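Local coordinates for putative antitoxin VapB45 (Mycobacterium tuberculosis, PDB 5AF3), which is possibly the antitoxin of a type II toxin-antitoxin system, with VapC45 as its cognate toxin, at residues P55-L60 / A68-V73; G74-Y79 / N170-I175; N82-A87 / E155-Y160; N184-P189 / V197-G202. One frame throughout, in Å; residues are numbered along the deposited sequence.

Interaction 1 of 4, residues P55-L60 / A68-V73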
loop_
_atom_site.group_PDB
_atom_site.type_symbol
_atom_site.label_atom_id
_atom_site.label_comp_id
_atom_site.label_asym_id
_atom_site.label_seq_id
_atom_site.Cartn_x
_atom_site.Cartn_y
_atom_site.Cartn_z
ATOM N N PRO A 55 -22.778 5.489 -15.277
ATOM C CA PRO A 55 -21.999 5.458 -14.024
ATOM C C PRO A 55 -22.484 4.403 -13.036
ATOM O O PRO A 55 -23.698 4.175 -12.925
ATOM C CB PRO A 55 -22.225 6.859 -13.433
ATOM C CG PRO A 55 -22.580 7.706 -14.599
ATOM C CD PRO A 55 -23.405 6.809 -15.481
ATOM N N ILE A 56 -21.557 3.775 -12.313
ATOM C CA ILE A 56 -21.930 2.887 -11.224
ATOM C C ILE A 56 -21.575 3.412 -9.816
ATOM O O ILE A 56 -21.813 2.739 -8.802
ATOM C CB ILE A 56 -21.388 1.430 -11.421
ATOM C CG1 ILE A 56 -19.867 1.408 -11.585
ATOM C CG2 ILE A 56 -22.090 0.768 -12.623
ATOM C CD1 ILE A 56 -19.240 -0.042 -11.582
ATOM N N ILE A 57 -21.009 4.619 -9.767
ATOM C CA ILE A 57 -20.857 5.346 -8.490
ATOM C C ILE A 57 -21.439 6.759 -8.576
ATOM O O ILE A 57 -21.607 7.317 -9.664
ATOM C CB ILE A 57 -19.387 5.405 -8.005
ATOM C CG1 ILE A 57 -18.483 6.193 -8.961
ATOM C CG2 ILE A 57 -18.844 3.962 -7.774
ATOM C CD1 ILE A 57 -16.997 6.299 -8.488
ATOM N N THR A 58 -21.737 7.318 -7.410
ATOM C CA THR A 58 -22.305 8.665 -7.340
ATOM C C THR A 58 -21.166 9.681 -7.562
ATOM O O THR A 58 -20.192 9.706 -6.803
ATOM C CB THR A 58 -23.051 8.884 -5.991
ATOM O OG1 THR A 58 -24.035 7.853 -5.831
ATOM C CG2 THR A 58 -23.765 10.285 -5.926
ATOM N N ALA A 59 -21.285 10.457 -8.637
ATOM C CA ALA A 59 -20.325 11.507 -8.988
ATOM C C ALA A 59 -21.075 12.769 -9.387
ATOM O O ALA A 59 -22.205 12.704 -9.856
ATOM C CB ALA A 59 -19.421 11.063 -10.116
ATOM N N LEU A 60 -20.432 13.914 -9.222
ATOM C CA LEU A 60 -21.066 15.205 -9.528
ATOM C C LEU A 60 -20.128 15.961 -10.445
ATOM O O LEU A 60 -18.914 15.693 -10.427
ATOM C CB LEU A 60 -21.314 16.001 -8.232
ATOM C CG LEU A 60 -22.292 15.425 -7.182
ATOM C CD1 LEU A 60 -21.824 15.683 -5.742
ATOM C CD2 LEU A 60 -23.722 15.928 -7.381
ATOM N N ALA A 68 -12.803 18.125 -7.936
ATOM C CA ALA A 68 -13.610 17.306 -7.017
ATOM C C ALA A 68 -14.816 16.696 -7.766
ATOM O O ALA A 68 -15.433 17.366 -8.606
ATOM C CB ALA A 68 -14.041 18.117 -5.782
ATOM N N ARG A 69 -15.114 15.416 -7.484
ATOM C CA ARG A 69 -16.143 14.650 -8.205
ATOM C C ARG A 69 -17.042 13.787 -7.317
ATOM O O ARG A 69 -18.240 13.691 -7.569
ATOM C CB ARG A 69 -15.474 13.736 -9.266
ATOM C CG ARG A 69 -14.857 14.501 -10.422
ATOM C CD ARG A 69 -15.903 14.910 -11.417
ATOM N NE ARG A 69 -16.025 13.858 -12.429
ATOM C CZ ARG A 69 -17.139 13.217 -12.752
ATOM N NH1 ARG A 69 -18.285 13.513 -12.164
ATOM N NH2 ARG A 69 -17.104 12.283 -13.691
ATOM N N LEU A 70 -16.465 13.132 -6.319
ATOM C CA LEU A 70 -17.229 12.170 -5.524
ATOM C C LEU A 70 -17.687 12.753 -4.189
ATOM O O LEU A 70 -16.873 13.152 -3.354
ATOM C CB LEU A 70 -16.398 10.914 -5.279
ATOM C CG LEU A 70 -15.759 10.265 -6.509
ATOM C CD1 LEU A 70 -14.997 8.987 -6.047
ATOM C CD2 LEU A 70 -16.826 9.960 -7.544
ATOM N N PRO A 71 -18.999 12.744 -3.968
ATOM C CA PRO A 71 -19.484 13.024 -2.610
ATOM C C PRO A 71 -19.145 11.794 -1.751
ATOM O O PRO A 71 -18.698 10.749 -2.308
ATOM C CB PRO A 71 -20.996 13.239 -2.813
ATOM C CG PRO A 71 -21.343 12.404 -4.049
ATOM C CD PRO A 71 -20.080 12.409 -4.923
ATOM N N PHE A 72 -19.327 11.874 -0.438
ATOM C CA PHE A 72 -18.930 10.777 0.431
ATOM C C PHE A 72 -19.627 9.441 0.110
ATOM O O PHE A 72 -18.999 8.355 0.146
ATOM C CB PHE A 72 -19.100 11.095 1.926
ATOM C CG PHE A 72 -18.574 10.026 2.801
ATOM C CD1 PHE A 72 -17.197 9.936 3.063
ATOM C CD2 PHE A 72 -19.418 9.038 3.300
ATOM C CE1 PHE A 72 -16.721 8.892 3.869
ATOM C CE2 PHE A 72 -18.937 8.001 4.098
ATOM C CZ PHE A 72 -17.580 7.933 4.382
ATOM N N VAL A 73 -20.926 9.510 -0.177
ATOM C CA VAL A 73 -21.642 8.290 -0.596
ATOM C C VAL A 73 -20.979 7.632 -1.830
ATOM O O VAL A 73 -20.951 6.369 -1.913
ATOM C CB VAL A 73 -23.184 8.524 -0.830
ATOM C CG1 VAL A 73 -23.422 9.373 -2.040
ATOM C CG2 VAL A 73 -23.935 7.159 -0.898
#
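A59 lies beside L70 and L60 beside R69, with CA atoms 4.7 Å apart in the first pair, and the touching parts run 134° apart. The 55-60 segment is irregular loop. The hydrogen bond from L60 N to R69 O measures 2.8 Å. R69 returns a second hydrogen bond to the same residue, from NH1 to L60 O at 2.9 Å. L60 O sits at the edge of the guanidinium, in its plane, but NH1 stands above the carbonyl plane of L60. The second torsion of R69 (chi2 -80°) swings its CD in beside L60 O, 3.3 Å away. NH2 of R69 also forms a salt bridge with D39 OD1.

L70 CD2 touches A59 CB and, at 3.8 Å, I57 CD1. The P71 ring receives two side chains: its CG lies 3.7 Å from L60 CD1 and also meets T58 CG2. T58 O is buried without a polar partner in the model, 3.3 Å from P71 CD. The T58 hydroxyl, OG1, is hydrogen-bonded to E77 OE1.

Both segments fall in the putative DNA-binding helix-turn-helix domain. R69 and L70 both face Y18, a classic beta bulge in the small antiparallel sheet of 18-19 and 68-70. P71 is the N-cap residue of helix 72-86. The loop packs over this strand-to-helix junction, while I57 reaches A78 and L81 of helix 72-86 and W37 of helix 31-38.

Interaction 2 of 4, residues G74-Y79 / N170-I175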
loop_
_atom_site.group_PDB
_atom_site.type_symbol
_atom_site.label_atom_id
_atom_site.label_comp_id
_atom_site.label_asym_id
_atom_site.label_seq_id
_atom_site.Cartn_x
_atom_site.Cartn_y
_atom_site.Cartn_z
ATOM N N GLY A 74 -20.490 8.446 -2.772
ATOM C CA GLY A 74 -19.809 7.961 -3.978
ATOM C C GLY A 74 -18.478 7.260 -3.684
ATOM O O GLY A 74 -18.121 6.258 -4.330
ATOM N N ILE A 75 -17.684 7.804 -2.762
ATOM C CA ILE A 75 -16.448 7.099 -2.396
ATOM C C ILE A 75 -16.748 5.773 -1.670
ATOM O O ILE A 75 -15.993 4.792 -1.789
ATOM C CB ILE A 75 -15.410 7.981 -1.618
ATOM C CG1 ILE A 75 -13.992 7.468 -1.956
ATOM C CG2 ILE A 75 -15.650 7.960 -0.121
ATOM C CD1 ILE A 75 -12.880 8.345 -1.413
ATOM N N ALA A 76 -17.876 5.730 -0.955
ATOM C CA ALA A 76 -18.277 4.536 -0.212
ATOM C C ALA A 76 -18.671 3.469 -1.247
ATOM O O ALA A 76 -18.261 2.309 -1.131
ATOM C CB ALA A 76 -19.496 4.874 0.726
ATOM N N GLU A 77 -19.439 3.879 -2.259
ATOM C CA GLU A 77 -19.817 2.983 -3.375
ATOM C C GLU A 77 -18.545 2.502 -4.127
ATOM O O GLU A 77 -18.386 1.313 -4.427
ATOM C CB GLU A 77 -20.778 3.724 -4.306
ATOM C CG GLU A 77 -22.127 4.022 -3.591
ATOM C CD GLU A 77 -23.039 4.965 -4.351
ATOM O OE1 GLU A 77 -22.522 5.787 -5.143
ATOM O OE2 GLU A 77 -24.290 4.828 -4.153
ATOM N N ALA A 78 -17.618 3.416 -4.383
ATOM C CA ALA A 78 -16.336 3.055 -5.037
ATOM C C ALA A 78 -15.527 2.075 -4.179
ATOM O O ALA A 78 -14.905 1.147 -4.704
ATOM C CB ALA A 78 -15.503 4.316 -5.380
ATOM N N TYR A 79 -15.548 2.275 -2.865
ATOM C CA TYR A 79 -14.848 1.427 -1.935
ATOM C C TYR A 79 -15.390 -0.005 -2.009
ATOM O O TYR A 79 -14.609 -0.973 -2.111
ATOM C CB TYR A 79 -14.939 1.964 -0.514
ATOM C CG TYR A 79 -14.437 1.005 0.538
ATOM C CD1 TYR A 79 -13.067 0.886 0.822
ATOM C CD2 TYR A 79 -15.338 0.240 1.277
ATOM C CE1 TYR A 79 -12.630 0.019 1.801
ATOM C CE2 TYR A 79 -14.914 -0.599 2.250
ATOM C CZ TYR A 79 -13.565 -0.737 2.496
ATOM O OH TYR A 79 -13.188 -1.608 3.490
ATOM N N ASN A 170 -28.946 4.569 7.917
ATOM C CA ASN A 170 -28.391 3.256 7.484
ATOM C C ASN A 170 -27.523 3.314 6.220
ATOM O O ASN A 170 -27.355 2.293 5.550
ATOM C CB ASN A 170 -29.515 2.238 7.224
ATOM C CG ASN A 170 -30.318 1.932 8.465
ATOM O OD1 ASN A 170 -31.505 2.249 8.524
ATOM N ND2 ASN A 170 -29.676 1.330 9.473
ATOM N N LEU A 171 -27.044 4.506 5.865
ATOM C CA LEU A 171 -26.012 4.639 4.816
ATOM C C LEU A 171 -24.667 5.009 5.433
ATOM O O LEU A 171 -24.630 5.634 6.500
ATOM C CB LEU A 171 -26.408 5.656 3.769
ATOM C CG LEU A 171 -27.641 5.269 2.912
ATOM C CD1 LEU A 171 -27.920 6.345 1.950
ATOM C CD2 LEU A 171 -27.340 3.971 2.116
ATOM N N ALA A 172 -23.575 4.601 4.767
ATOM C CA ALA A 172 -22.215 4.851 5.242
ATOM C C ALA A 172 -21.967 6.299 5.761
ATOM O O ALA A 172 -22.285 7.284 5.107
ATOM C CB ALA A 172 -21.209 4.537 4.136
ATOM N N SER A 173 -21.332 6.362 6.922
ATOM C CA SER A 173 -20.902 7.630 7.475
ATOM C C SER A 173 -19.380 7.654 7.732
ATOM O O SER A 173 -18.806 8.722 8.006
ATOM C CB SER A 173 -21.659 7.846 8.769
ATOM O OG SER A 173 -21.376 6.794 9.671
ATOM N N MET A 174 -18.722 6.494 7.636
ATOM C CA MET A 174 -17.281 6.415 7.898
ATOM C C MET A 174 -16.781 5.110 7.306
ATOM O O MET A 174 -17.499 4.099 7.306
ATOM C CB MET A 174 -16.985 6.415 9.417
ATOM C CG MET A 174 -15.520 6.688 9.792
ATOM S SD MET A 174 -15.255 7.142 11.541
ATOM C CE MET A 174 -15.381 5.640 12.447
ATOM N N ILE A 175 -15.548 5.127 6.830
ATOM C CA ILE A 175 -14.908 3.921 6.276
ATOM C C ILE A 175 -13.479 3.830 6.836
ATOM O O ILE A 175 -12.699 4.756 6.651
ATOM C CB ILE A 175 -14.809 3.979 4.728
ATOM C CG1 ILE A 175 -16.178 4.251 4.045
ATOM C CG2 ILE A 175 -14.119 2.680 4.151
ATOM C CD1 ILE A 175 -16.034 4.892 2.661
#
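The Y79 ring has I175 CG2 over one face. This methyl carbon is 3.6 Å from the ring centroid and only 4° off the ring normal, a CH-pi contact over the centre. All six ring carbons of Y79 are therefore at nearly equal distances from I175 CG2. Elsewhere the Y79 side chain packs against L27 of helix 20-27 and I164 of strand 164-166.

Two torsions set up this contact. Y79 CG is anti to its backbone N (chi1 170°). I175 CG2 is also anti to its own backbone N. The two side chains run antiparallel as they pass.

The other branch of I175 points to a different part of the helix. Its CD1 lies 3.7 Å from A76 CA and 4.0 Å from A76 CB. It also reaches I75 CG2, more loosely, at 4.2 Å. I175 thus spans about one helical turn, from I75 to Y79. At the start of the strand, A172 CB meets A76 CB at 3.8 Å. These small side chains face each other where the backbones come closest.

Helix 74-79 passes strand 172-175 with axes 9.2 Å apart, so the contact joins helix 72-86 to the four-stranded antiparallel sheet.

The touching side-chain atoms are all carbon, and every touching residue is buried. Helix and sheet are thus held here by close apolar packing, while the hydroxyl of the buried Y79 is met by Y160 O, outside the two segments.

Interaction 3 of 4, residues N82-A87 / E155-Y160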
loop_
_atom_site.group_PDB
_atom_site.type_symbol
_atom_site.label_atom_id
_atom_site.label_comp_id
_atom_site.label_asym_id
_atom_site.label_seq_id
_atom_site.Cartn_x
_atom_site.Cartn_y
_atom_site.Cartn_z
ATOM N N ASN A 82 -14.600 -1.639 -5.317
ATOM C CA ASN A 82 -13.197 -2.066 -5.305
ATOM C C ASN A 82 -12.967 -3.360 -4.545
ATOM O O ASN A 82 -12.069 -4.161 -4.907
ATOM C CB ASN A 82 -12.290 -0.964 -4.772
ATOM C CG ASN A 82 -10.819 -1.208 -5.135
ATOM O OD1 ASN A 82 -10.511 -1.718 -6.218
ATOM N ND2 ASN A 82 -9.920 -0.880 -4.216
ATOM N N ALA A 83 -13.757 -3.575 -3.500
ATOM C CA ALA A 83 -13.699 -4.789 -2.726
ATOM C C ALA A 83 -14.195 -5.920 -3.621
ATOM O O ALA A 83 -13.637 -7.032 -3.570
ATOM C CB ALA A 83 -14.564 -4.702 -1.470
ATOM N N PHE A 84 -15.227 -5.632 -4.431
ATOM C CA PHE A 84 -15.716 -6.623 -5.409
ATOM C C PHE A 84 -14.591 -6.958 -6.425
ATOM O O PHE A 84 -14.322 -8.146 -6.712
ATOM C CB PHE A 84 -16.978 -6.136 -6.170
ATOM C CG PHE A 84 -18.214 -6.012 -5.315
ATOM C CD1 PHE A 84 -18.238 -6.391 -3.969
ATOM C CD2 PHE A 84 -19.389 -5.500 -5.894
ATOM C CE1 PHE A 84 -19.411 -6.231 -3.215
ATOM C CE2 PHE A 84 -20.556 -5.348 -5.145
ATOM C CZ PHE A 84 -20.561 -5.699 -3.822
ATOM N N ARG A 85 -13.913 -5.931 -6.906
ATOM C CA ARG A 85 -12.853 -6.061 -7.914
ATOM C C ARG A 85 -11.704 -6.892 -7.356
ATOM O O ARG A 85 -11.234 -7.811 -8.011
ATOM C CB ARG A 85 -12.328 -4.692 -8.313
ATOM C CG ARG A 85 -11.284 -4.714 -9.439
ATOM C CD ARG A 85 -10.835 -3.312 -9.787
ATOM N NE ARG A 85 -9.934 -2.819 -8.764
ATOM C CZ ARG A 85 -8.619 -2.681 -8.908
ATOM N NH1 ARG A 85 -8.019 -2.959 -10.064
ATOM N NH2 ARG A 85 -7.917 -2.216 -7.891
ATOM N N ARG A 86 -11.275 -6.573 -6.135
ATOM C CA ARG A 86 -10.250 -7.344 -5.418
ATOM C C ARG A 86 -10.588 -8.823 -5.306
ATOM O O ARG A 86 -9.692 -9.680 -5.375
ATOM C CB ARG A 86 -10.074 -6.767 -4.005
ATOM C CG ARG A 86 -8.858 -7.264 -3.241
ATOM C CD ARG A 86 -8.759 -6.514 -1.890
ATOM N NE ARG A 86 -8.507 -5.088 -2.047
ATOM C CZ ARG A 86 -9.346 -4.094 -1.709
ATOM N NH1 ARG A 86 -10.559 -4.320 -1.215
ATOM N NH2 ARG A 86 -8.973 -2.841 -1.891
ATOM N N ALA A 87 -11.879 -9.138 -5.194
ATOM C CA ALA A 87 -12.340 -10.516 -5.022
ATOM C C ALA A 87 -12.300 -11.346 -6.313
ATOM O O ALA A 87 -12.552 -12.570 -6.280
ATOM C CB ALA A 87 -13.737 -10.546 -4.420
ATOM N N GLU A 155 -15.654 -14.264 2.510
ATOM C CA GLU A 155 -14.995 -13.469 3.558
ATOM C C GLU A 155 -14.062 -12.418 3.017
ATOM O O GLU A 155 -13.910 -11.359 3.626
ATOM C CB GLU A 155 -14.261 -14.373 4.552
ATOM C CG GLU A 155 -15.274 -15.104 5.453
ATOM C CD GLU A 155 -14.649 -15.750 6.684
ATOM O OE1 GLU A 155 -13.407 -15.676 6.858
ATOM O OE2 GLU A 155 -15.418 -16.329 7.495
ATOM N N ILE A 156 -13.463 -12.674 1.854
ATOM C CA ILE A 156 -12.569 -11.685 1.250
ATOM C C ILE A 156 -13.335 -10.388 0.915
ATOM O O ILE A 156 -12.772 -9.302 0.959
ATOM C CB ILE A 156 -11.819 -12.239 -0.017
ATOM C CG1 ILE A 156 -10.709 -11.262 -0.470
ATOM C CG2 ILE A 156 -12.778 -12.527 -1.231
ATOM C CD1 ILE A 156 -9.908 -11.769 -1.727
ATOM N N VAL A 157 -14.630 -10.514 0.617
ATOM C CA VAL A 157 -15.530 -9.346 0.421
ATOM C C VAL A 157 -15.996 -8.807 1.796
ATOM O O VAL A 157 -15.926 -7.573 2.037
ATOM C CB VAL A 157 -16.765 -9.718 -0.467
ATOM C CG1 VAL A 157 -17.708 -8.480 -0.655
ATOM C CG2 VAL A 157 -16.306 -10.190 -1.839
ATOM N N GLU A 158 -16.490 -9.699 2.654
ATOM C CA GLU A 158 -16.959 -9.305 4.012
ATOM C C GLU A 158 -15.935 -8.473 4.764
ATOM O O GLU A 158 -16.291 -7.455 5.382
ATOM C CB GLU A 158 -17.276 -10.516 4.871
ATOM C CG GLU A 158 -18.627 -11.074 4.673
ATOM C CD GLU A 158 -18.987 -12.079 5.757
ATOM O OE1 GLU A 158 -18.075 -12.622 6.438
ATOM O OE2 GLU A 158 -20.193 -12.332 5.904
ATOM N N HIS A 159 -14.673 -8.895 4.724
ATOM C CA HIS A 159 -13.573 -8.119 5.378
ATOM C C HIS A 159 -13.627 -6.623 5.041
ATOM O O HIS A 159 -13.467 -5.760 5.934
ATOM C CB HIS A 159 -12.207 -8.737 5.021
ATOM C CG HIS A 159 -11.010 -7.889 5.367
ATOM N ND1 HIS A 159 -10.704 -7.508 6.658
ATOM C CD2 HIS A 159 -10.039 -7.365 4.580
ATOM C CE1 HIS A 159 -9.590 -6.796 6.653
ATOM N NE2 HIS A 159 -9.164 -6.697 5.406
ATOM N N TYR A 160 -13.856 -6.284 3.782
ATOM C CA TYR A 160 -13.989 -4.873 3.448
ATOM C C TYR A 160 -15.324 -4.233 3.864
ATOM O O TYR A 160 -15.347 -3.070 4.271
ATOM C CB TYR A 160 -13.688 -4.636 1.975
ATOM C CG TYR A 160 -12.247 -5.029 1.734
ATOM C CD1 TYR A 160 -11.221 -4.147 2.046
ATOM C CD2 TYR A 160 -11.915 -6.313 1.287
ATOM C CE1 TYR A 160 -9.880 -4.534 1.909
ATOM C CE2 TYR A 160 -10.583 -6.717 1.144
ATOM C CZ TYR A 160 -9.576 -5.822 1.454
ATOM O OH TYR A 160 -8.244 -6.182 1.324
#
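A83 and A87 of the segment 82-87 face V157 and I156 of helix 155-161 in an antiparallel helix pair. The axes of 82-86 and 155-160 approach to 9.0 Å at 154°.

The apolar contacts run along the middle of the interface. A83 CB meets Y160 CB at 3.6 Å. Next, A87 CB touches two methyl groups, V157 CG2 at 3.7 Å and I156 CG2 at 3.9 Å. Small alanine side chains let the backbones come close, and A83 CA and V157 CA are 5.8 Å apart. On one flank V157 CG1 lies at the edge of the F84 ring, near its plane, 3.8 Å from CE1. L143 of helix 135-143 packs on both of these residues.

The charged contact is a cation-pi stack. The guanidinium of R86 lies over one face of the Y160 ring, with the planes 30° apart. R86 CG is anti to the backbone N, and the chain then bends at chi3 (-65°), which places NE near the Y160 hydroxyl. The opposite ring face has a single atom of H159 over it, CD2, offset toward the rim.

The hydrogen bonds here lead to the dimer partner. Y160 OH is hydrogen-bonded to OD1, and H159 NE2 to OD2, of D237 of the second subunit, so the stacked tyrosine also belongs to the dimer interface. In the stack itself, R86 NH1 is the nitrogen above the ring centre, 3.2 Å from Y160 CE1.

Interaction 4 of 4, residues N184-P189 / V197-G202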
loop_
_atom_site.group_PDB
_atom_site.type_symbol
_atom_site.label_atom_id
_atom_site.label_comp_id
_atom_site.label_asym_id
_atom_site.label_seq_id
_atom_site.Cartn_x
_atom_site.Cartn_y
_atom_site.Cartn_z
ATOM N N ASN A 184 -5.774 2.662 12.528
ATOM C CA ASN A 184 -7.214 2.959 12.368
ATOM C C ASN A 184 -7.503 4.274 11.667
ATOM O O ASN A 184 -8.111 5.177 12.224
ATOM C CB ASN A 184 -7.936 2.846 13.720
ATOM C CG ASN A 184 -7.738 1.494 14.335
ATOM O OD1 ASN A 184 -7.877 0.484 13.656
ATOM N ND2 ASN A 184 -7.395 1.451 15.612
ATOM N N VAL A 185 -7.046 4.362 10.424
ATOM C CA VAL A 185 -7.243 5.526 9.598
ATOM C C VAL A 185 -8.583 5.373 8.904
ATOM O O VAL A 185 -8.907 4.289 8.363
ATOM C CB VAL A 185 -6.086 5.702 8.600
ATOM C CG1 VAL A 185 -6.424 6.699 7.507
ATOM C CG2 VAL A 185 -4.801 6.100 9.411
ATOM N N VAL A 186 -9.334 6.468 8.920
ATOM C CA VAL A 186 -10.676 6.514 8.336
ATOM C C VAL A 186 -10.897 7.635 7.355
ATOM O O VAL A 186 -10.207 8.676 7.371
ATOM C CB VAL A 186 -11.768 6.570 9.456
ATOM C CG1 VAL A 186 -11.709 5.361 10.313
ATOM C CG2 VAL A 186 -11.610 7.856 10.343
ATOM N N LEU A 187 -11.880 7.433 6.475
ATOM C CA LEU A 187 -12.494 8.501 5.730
ATOM C C LEU A 187 -13.800 8.862 6.478
ATOM O O LEU A 187 -14.626 7.993 6.743
ATOM C CB LEU A 187 -12.821 8.058 4.315
ATOM C CG LEU A 187 -11.627 7.555 3.500
ATOM C CD1 LEU A 187 -12.137 7.127 2.115
ATOM C CD2 LEU A 187 -10.567 8.666 3.407
ATOM N N ASP A 188 -13.931 10.145 6.842
ATOM C CA ASP A 188 -15.047 10.634 7.668
ATOM C C ASP A 188 -15.323 12.061 7.190
ATOM O O ASP A 188 -14.458 12.922 7.338
ATOM C CB ASP A 188 -14.639 10.558 9.154
ATOM C CG ASP A 188 -15.710 11.115 10.131
ATOM O OD1 ASP A 188 -16.711 11.705 9.688
ATOM O OD2 ASP A 188 -15.519 10.925 11.357
ATOM N N PRO A 189 -16.517 12.329 6.604
ATOM C CA PRO A 189 -16.754 13.676 6.078
ATOM C C PRO A 189 -16.805 14.747 7.203
ATOM O O PRO A 189 -16.776 15.950 6.919
ATOM C CB PRO A 189 -18.121 13.541 5.378
ATOM C CG PRO A 189 -18.797 12.453 6.121
ATOM C CD PRO A 189 -17.702 11.463 6.432
ATOM N N VAL A 197 -7.915 10.345 8.173
ATOM C CA VAL A 197 -7.542 10.748 9.557
ATOM C C VAL A 197 -7.364 9.566 10.446
ATOM O O VAL A 197 -8.008 8.507 10.232
ATOM C CB VAL A 197 -8.605 11.764 10.197
ATOM C CG1 VAL A 197 -8.711 13.045 9.404
ATOM C CG2 VAL A 197 -9.971 11.087 10.379
ATOM N N PHE A 198 -6.478 9.716 11.443
ATOM C CA PHE A 198 -6.401 8.801 12.548
ATOM C C PHE A 198 -7.744 8.946 13.288
ATOM O O PHE A 198 -8.079 10.027 13.768
ATOM C CB PHE A 198 -5.231 9.182 13.463
ATOM C CG PHE A 198 -3.869 8.977 12.834
ATOM C CD1 PHE A 198 -3.285 7.715 12.843
ATOM C CD2 PHE A 198 -3.163 10.057 12.298
ATOM C CE1 PHE A 198 -1.965 7.517 12.295
ATOM C CE2 PHE A 198 -1.884 9.881 11.720
ATOM C CZ PHE A 198 -1.293 8.618 11.707
ATOM N N ASP A 199 -8.532 7.865 13.324
ATOM C CA ASP A 199 -9.855 7.895 13.998
ATOM C C ASP A 199 -9.666 8.355 15.464
ATOM O O ASP A 199 -10.512 9.059 16.024
ATOM C CB ASP A 199 -10.465 6.494 13.969
ATOM C CG ASP A 199 -11.908 6.453 14.485
ATOM O OD1 ASP A 199 -12.666 7.432 14.259
ATOM O OD2 ASP A 199 -12.258 5.394 15.048
ATOM N N GLY A 200 -8.557 7.935 16.064
ATOM C CA GLY A 200 -8.308 8.134 17.488
ATOM C C GLY A 200 -7.967 9.556 17.904
ATOM O O GLY A 200 -8.201 9.933 19.060
ATOM N N SER A 201 -7.411 10.351 16.994
ATOM C CA SER A 201 -7.121 11.780 17.314
ATOM C C SER A 201 -7.747 12.803 16.360
ATOM O O SER A 201 -7.661 14.005 16.607
ATOM C CB SER A 201 -5.600 11.963 17.333
ATOM O OG SER A 201 -5.091 11.802 16.007
ATOM N N GLY A 202 -8.338 12.340 15.244
ATOM C CA GLY A 202 -8.894 13.225 14.223
ATOM C C GLY A 202 -7.863 13.971 13.386
ATOM O O GLY A 202 -8.210 14.860 12.595
#
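V186 and V197 project from the same face of a beta hairpin and cross obliquely, with V186 CG2 3.6 Å from V197 CG2. In both valines CG2 lies between the backbone N and the carbonyl carbon, and this is the methyl that makes the contact. V186 CG1, the other branch, turns to D199 CB at 4.0 Å.

V185 and F198 form the pair on the other face. V185 CG2 approaches F198 CD1 obliquely at 4.1 Å, a looser meeting.

The backbones fix these pairings. V186 and V197 are the antiparallel hydrogen-bonded pair. Their bonds are V186 N to V197 O, 2.8 Å, and V197 N to V186 O, 2.9 Å. V185 and F198 are the non-hydrogen-bonded pair. Past it, D199 N bonds N184 O at 2.9 Å as the second strand ends.

D199 and D188 both form salt bridges to R191, which probably offsets the repulsion between the two carboxylates.

The hairpin lies in the region assigned to the DUF433 family. Strand 185-187 lies between 197-198 and 172-176, and 197-198 is an outermost strand of this sheet within the chain. M174 of strand 172-176 packs on V186 and D199. L187 packs on F72 and I75 of helix 72-86.

From the N terminus, interaction 1 closes first. It joins the loop 55-60 to 68-73 across seven residues, at the start of helix 72-86. Interaction 2 uses the next part of this helix and closes a far longer loop, from 74-79 to 170-175. Interaction 3 falls within that loop and pairs the end of the helix with helix 155-161. One long helix thus serves three contacts. Probable hydrogen bonds connect interactions 1 and 2 (T58 to E77) and 2 and 3 (Y79 to Y160). Interaction 4 follows as a short hairpin. It shares the four-stranded sheet with interaction 2 through I175 and L187, and F72 of interaction 1 packs on L187 and P189.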